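PDB 3C8I: putative membrane protein from Corynebacterium diphtheriae NCTC 13129, which is of unknown function but belongs to the DUF3239 family, the crystallised piece being the C-terminal part of a putative membrane protein. Local coordinates for residues Q130-T134 with K135-L139; T112-S115 with E116-T119. All blocks are in the same frame, centred on the assembly; numbering follows the deposited sequence.

Contact 1: residues Q130-T134 with K135-L139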
loop_
_atom_site.group_PDB
_atom_site.type_symbol
_atom_site.label_atom_id
_atom_site.label_comp_id
_atom_site.label_asym_id
_atom_site.label_seq_id
_atom_site.Cartn_x
_atom_site.Cartn_y
_atom_site.Cartn_z
ATOM N N GLN B 130 21.276 -0.182 -6.707
ATOM C CA GLN B 130 21.534 0.183 -5.309
ATOM C C GLN B 130 20.263 0.710 -4.620
ATOM O O GLN B 130 19.925 0.269 -3.512
ATOM C CB GLN B 130 22.645 1.228 -5.205
ATOM C CG GLN B 130 24.046 0.732 -5.554
ATOM C CD GLN B 130 25.062 1.874 -5.522
ATOM O OE1 GLN B 130 25.132 2.640 -4.545
ATOM N NE2 GLN B 130 25.836 2.009 -6.595
ATOM N N VAL B 131 19.544 1.630 -5.279
ATOM C CA VAL B 131 18.304 2.187 -4.684
ATOM C C VAL B 131 17.282 1.101 -4.456
ATOM O O VAL B 131 16.663 1.021 -3.389
ATOM C CB VAL B 131 17.633 3.295 -5.537
ATOM C CG1 VAL B 131 16.380 3.820 -4.804
ATOM C CG2 VAL B 131 18.602 4.403 -5.811
ATOM N N ARG B 132 17.107 0.236 -5.448
ATOM C CA ARG B 132 16.135 -0.846 -5.289
ATOM C C ARG B 132 16.582 -1.896 -4.257
ATOM O O ARG B 132 15.760 -2.698 -3.844
ATOM C CB ARG B 132 15.799 -1.499 -6.638
ATOM C CG ARG B 132 15.052 -0.545 -7.582
ATOM C CD ARG B 132 14.371 -1.267 -8.738
ATOM N NE ARG B 132 15.313 -1.842 -9.691
ATOM C CZ ARG B 132 15.011 -2.203 -10.940
ATOM N NH1 ARG B 132 13.783 -2.060 -11.417
ATOM N NH2 ARG B 132 15.953 -2.715 -11.726
ATOM N N GLU B 133 17.855 -1.885 -3.830
ATOM C CA GLU B 133 18.313 -2.800 -2.746
ATOM C C GLU B 133 17.956 -2.288 -1.342
ATOM O O GLU B 133 18.106 -3.021 -0.367
ATOM C CB GLU B 133 19.829 -3.061 -2.770
ATOM C CG GLU B 133 20.470 -3.659 -4.051
ATOM C CD GLU B 133 19.869 -4.990 -4.535
ATOM O OE1 GLU B 133 18.936 -5.512 -3.883
ATOM O OE2 GLU B 133 20.339 -5.512 -5.585
ATOM N N THR B 134 17.510 -1.033 -1.230
ATOM C CA THR B 134 17.127 -0.454 0.065
ATOM C C THR B 134 15.716 -0.917 0.402
ATOM O O THR B 134 14.988 -1.335 -0.490
ATOM C CB THR B 134 17.179 1.092 0.014
ATOM O OG1 THR B 134 16.082 1.591 -0.771
ATOM C CG2 THR B 134 18.512 1.563 -0.574
ATOM N N LYS B 135 15.288 -0.814 1.661
ATOM C CA LYS B 135 13.959 -1.336 2.009
ATOM C C LYS B 135 12.754 -0.504 1.575
ATOM O O LYS B 135 11.669 -1.050 1.443
ATOM C CB LYS B 135 13.879 -1.708 3.496
ATOM C CG LYS B 135 13.859 -0.575 4.470
ATOM C CD LYS B 135 14.062 -1.076 5.909
ATOM C CE LYS B 135 12.847 -1.805 6.480
ATOM N NZ LYS B 135 12.684 -1.450 7.912
ATOM N N PHE B 136 12.911 0.810 1.366
ATOM C CA PHE B 136 11.796 1.665 0.948
ATOM C C PHE B 136 12.051 2.406 -0.381
ATOM O O PHE B 136 11.418 3.427 -0.660
ATOM C CB PHE B 136 11.452 2.685 2.039
ATOM C CG PHE B 136 11.074 2.070 3.357
ATOM C CD1 PHE B 136 10.199 0.977 3.411
ATOM C CD2 PHE B 136 11.618 2.552 4.545
ATOM C CE1 PHE B 136 9.856 0.400 4.634
ATOM C CE2 PHE B 136 11.270 1.997 5.774
ATOM C CZ PHE B 136 10.390 0.916 5.820
ATOM N N ASP B 137 12.969 1.889 -1.187
ATOM C CA ASP B 137 13.329 2.500 -2.475
ATOM C C ASP B 137 13.790 3.959 -2.306
ATOM O O ASP B 137 13.415 4.857 -3.068
ATOM C CB ASP B 137 12.163 2.330 -3.462
ATOM C CG ASP B 137 11.949 0.861 -3.867
ATOM O OD1 ASP B 137 12.904 0.055 -3.717
ATOM O OD2 ASP B 137 10.843 0.525 -4.343
ATOM N N LEU B 138 14.614 4.175 -1.284
ATOM C CA LEU B 138 15.163 5.475 -0.959
ATOM C C LEU B 138 16.604 5.261 -0.517
ATOM O O LEU B 138 16.872 4.499 0.414
ATOM C CB LEU B 138 14.341 6.153 0.145
ATOM C CG LEU B 138 14.675 7.591 0.546
ATOM C CD1 LEU B 138 14.292 8.558 -0.527
ATOM C CD2 LEU B 138 13.936 7.975 1.868
ATOM N N LEU B 139 17.528 5.895 -1.217
ATOM C CA LEU B 139 18.969 5.759 -0.944
ATOM C C LEU B 139 19.551 7.146 -0.731
ATOM O O LEU B 139 19.515 7.977 -1.630
ATOM C CB LEU B 139 19.681 5.084 -2.131
ATOM C CG LEU B 139 21.182 4.753 -2.015
ATOM C CD1 LEU B 139 21.389 3.553 -1.101
ATOM C CD2 LEU B 139 21.829 4.502 -3.399
HETATM O O HOH W 1 13.125 -2.077 -2.447
#

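Contact 2: residues T112-S115 with E116-T119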
loop_
_atom_site.group_PDB
_atom_site.type_symbol
_atom_site.label_atom_id
_atom_site.label_comp_id
_atom_site.label_asym_id
_atom_site.label_seq_id
_atom_site.Cartn_x
_atom_site.Cartn_y
_atom_site.Cartn_z
ATOM N N THR B 112 12.494 25.458 -14.136
ATOM C CA THR B 112 12.542 25.969 -12.761
ATOM C C THR B 112 13.418 25.106 -11.828
ATOM O O THR B 112 14.064 25.622 -10.906
ATOM C CB THR B 112 11.123 26.036 -12.152
ATOM O OG1 THR B 112 10.335 27.003 -12.852
ATOM C CG2 THR B 112 11.169 26.400 -10.689
ATOM N N ILE B 113 13.439 23.794 -12.053
ATOM C CA ILE B 113 14.278 22.914 -11.234
ATOM C C ILE B 113 15.744 23.194 -11.576
ATOM O O ILE B 113 16.130 23.153 -12.748
ATOM C CB ILE B 113 13.909 21.406 -11.407
ATOM C CG1 ILE B 113 12.518 21.131 -10.827
ATOM C CG2 ILE B 113 14.942 20.498 -10.723
ATOM C CD1 ILE B 113 11.867 19.895 -11.414
ATOM N N PRO B 114 16.558 23.528 -10.555
ATOM C CA PRO B 114 17.982 23.781 -10.792
ATOM C C PRO B 114 18.649 22.754 -11.714
ATOM O O PRO B 114 18.439 21.544 -11.576
ATOM C CB PRO B 114 18.572 23.717 -9.381
ATOM C CG PRO B 114 17.510 24.279 -8.541
ATOM C CD PRO B 114 16.209 23.749 -9.134
ATOM N N SER B 115 19.426 23.258 -12.666
ATOM C CA SER B 115 20.199 22.432 -13.578
ATOM C C SER B 115 21.093 21.455 -12.830
ATOM O O SER B 115 21.305 20.335 -13.290
ATOM C CB SER B 115 21.061 23.332 -14.453
ATOM O OG SER B 115 21.573 24.404 -13.672
ATOM N N GLU B 116 21.621 21.894 -11.688
ATOM C CA GLU B 116 22.558 21.083 -10.872
ATOM C C GLU B 116 21.871 19.899 -10.176
ATOM O O GLU B 116 22.480 18.839 -9.983
ATOM C CB GLU B 116 23.286 21.956 -9.835
ATOM C CG GLU B 116 22.386 22.966 -9.089
ATOM C CD GLU B 116 22.333 24.356 -9.749
ATOM O OE1 GLU B 116 22.766 24.509 -10.916
ATOM O OE2 GLU B 116 21.840 25.306 -9.095
ATOM N N GLN B 117 20.599 20.084 -9.817
ATOM C CA GLN B 117 19.770 18.979 -9.363
ATOM C C GLN B 117 19.498 18.030 -10.517
ATOM O O GLN B 117 19.567 16.816 -10.346
ATOM C CB GLN B 117 18.467 19.480 -8.753
ATOM C CG GLN B 117 18.643 20.132 -7.399
ATOM C CD GLN B 117 17.336 20.561 -6.756
ATOM O OE1 GLN B 117 16.252 20.003 -7.020
ATOM N NE2 GLN B 117 17.431 21.549 -5.876
ATOM N N TRP B 118 19.205 18.580 -11.700
ATOM C CA TRP B 118 19.087 17.746 -12.894
ATOM C C TRP B 118 20.365 16.948 -13.125
ATOM O O TRP B 118 20.317 15.747 -13.321
ATOM C CB TRP B 118 18.739 18.562 -14.146
ATOM C CG TRP B 118 17.293 18.977 -14.212
ATOM C CD1 TRP B 118 16.813 20.242 -14.198
ATOM C CD2 TRP B 118 16.164 18.112 -14.303
ATOM N NE1 TRP B 118 15.438 20.231 -14.267
ATOM C CE2 TRP B 118 15.012 18.929 -14.339
ATOM C CE3 TRP B 118 16.008 16.720 -14.352
ATOM C CZ2 TRP B 118 13.710 18.400 -14.412
ATOM C CZ3 TRP B 118 14.710 16.188 -14.433
ATOM C CH2 TRP B 118 13.580 17.027 -14.449
ATOM N N THR B 119 21.513 17.607 -13.068
ATOM C CA THR B 119 22.767 16.914 -13.336
ATOM C C THR B 119 23.092 15.861 -12.242
ATOM O O THR B 119 23.475 14.728 -12.556
ATOM C CB THR B 119 23.925 17.932 -13.637
ATOM O OG1 THR B 119 24.293 18.624 -12.436
ATOM C CG2 THR B 119 23.497 18.945 -14.682
#

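Contact 1: residues Q130-T134 with K135-L139
Thr134 and Leu139 meet across the turn between helix 128-132 and strand 138-140, their side chains crossing at about a right angle, with Thr134 CG2 3.5 Å from Leu139 CD1. The other leucine branch leans on the helix: Leu139 CD2 lies 3.8 Å from Gln130 CB, while Leu139 CB meets Val131 CG2 at 3.9 Å. Val131 thus divides its methyls, CG2 going to the leucine and CG1 to the backbone carbonyl of Asp137. With chi1 at 72°, Thr134 sets OG1 between its own N and carbonyl carbon, from where the hydroxyl donates to Val131 O (2.7 Å) in the carbonyl plane and accepts from Leu138 N (3.0 Å, N-H...O angle 140°). One hydroxyl therefore joins the last helical turn to the first residue of the strand, the outermost strand of this chain's sheet, antiparallel to 47-54. Val131 O is gripped twice, since Thr134 N also donates to it. A water lies 2.8 Å from Thr134 O and beside Asp137 OD1, placed to donate to either. Lys135 points away from the helical segment, laying CG over the centre of the Phe136 ring, 3.7 Å above its plane, and reaching a salt bridge with Glu110 of the second subunit.

Contact 2: residues T112-S115 with E116-T119
Ile113, which leaves helical geometry just after helix 103-112, lies across the indole of Trp118 at about a right angle. Ile113 CG2 makes a CH-pi contact over the face, 3.9 Å from the centroid of the Trp118 five-membered ring. CG1, anti to the carbonyl carbon (chi1 -67°), runs over the same side of the indole and carries Ile113 CD1 to 3.8 Å from Trp118 CZ2. Pro114 occupies the N-cap position of the next helix. Its carbonyl opens the helical bonding, accepting from Trp118 N at 3.1 Å with an N-H...O angle of 167°, while its ring runs side by side with Gln117, Pro114 CG lying 3.8 Å from Gln117 NE2. Pro114 CB also meets the carboxylate of Glu116, 3.6 Å from OE2. Ser115 adds the next helical bond, Thr119 N to Ser115 O at 2.7 Å. Ser115 OG donates to Glu116 OE1 (3.0 Å) from above the carboxylate plane, the Glu116 chain, bent at chi2 (-93°), folding back toward the serine. The indole N-H of Trp118 bonds back to Glu110 O of helix 103-112, tying the two helices across the turn, and Ile113, Gln117 and Trp118 all pack on Pro18 of strand 16-24.

The chain first lays down the five strands 16-24 to 88-95 and then turns helical. Contact 2 closes the tight turn between helices 103-112 and 115-124 and sets the start of the second against strand 16-24, in the interior of the sheet order. Helix 128-132 follows, and contact 1 closes the turn from it into strand 138-140, outermost within this chain, beside 47-54. The two contacts are in series, neither nested nor crossed; the centres of contact 1 and contact 2 are about 22 Å apart, and the nearest atoms of the two about 12 Å. Between them lie the rest of helix 115-124 and the start of helix 128-132; helix 103-112 precedes both.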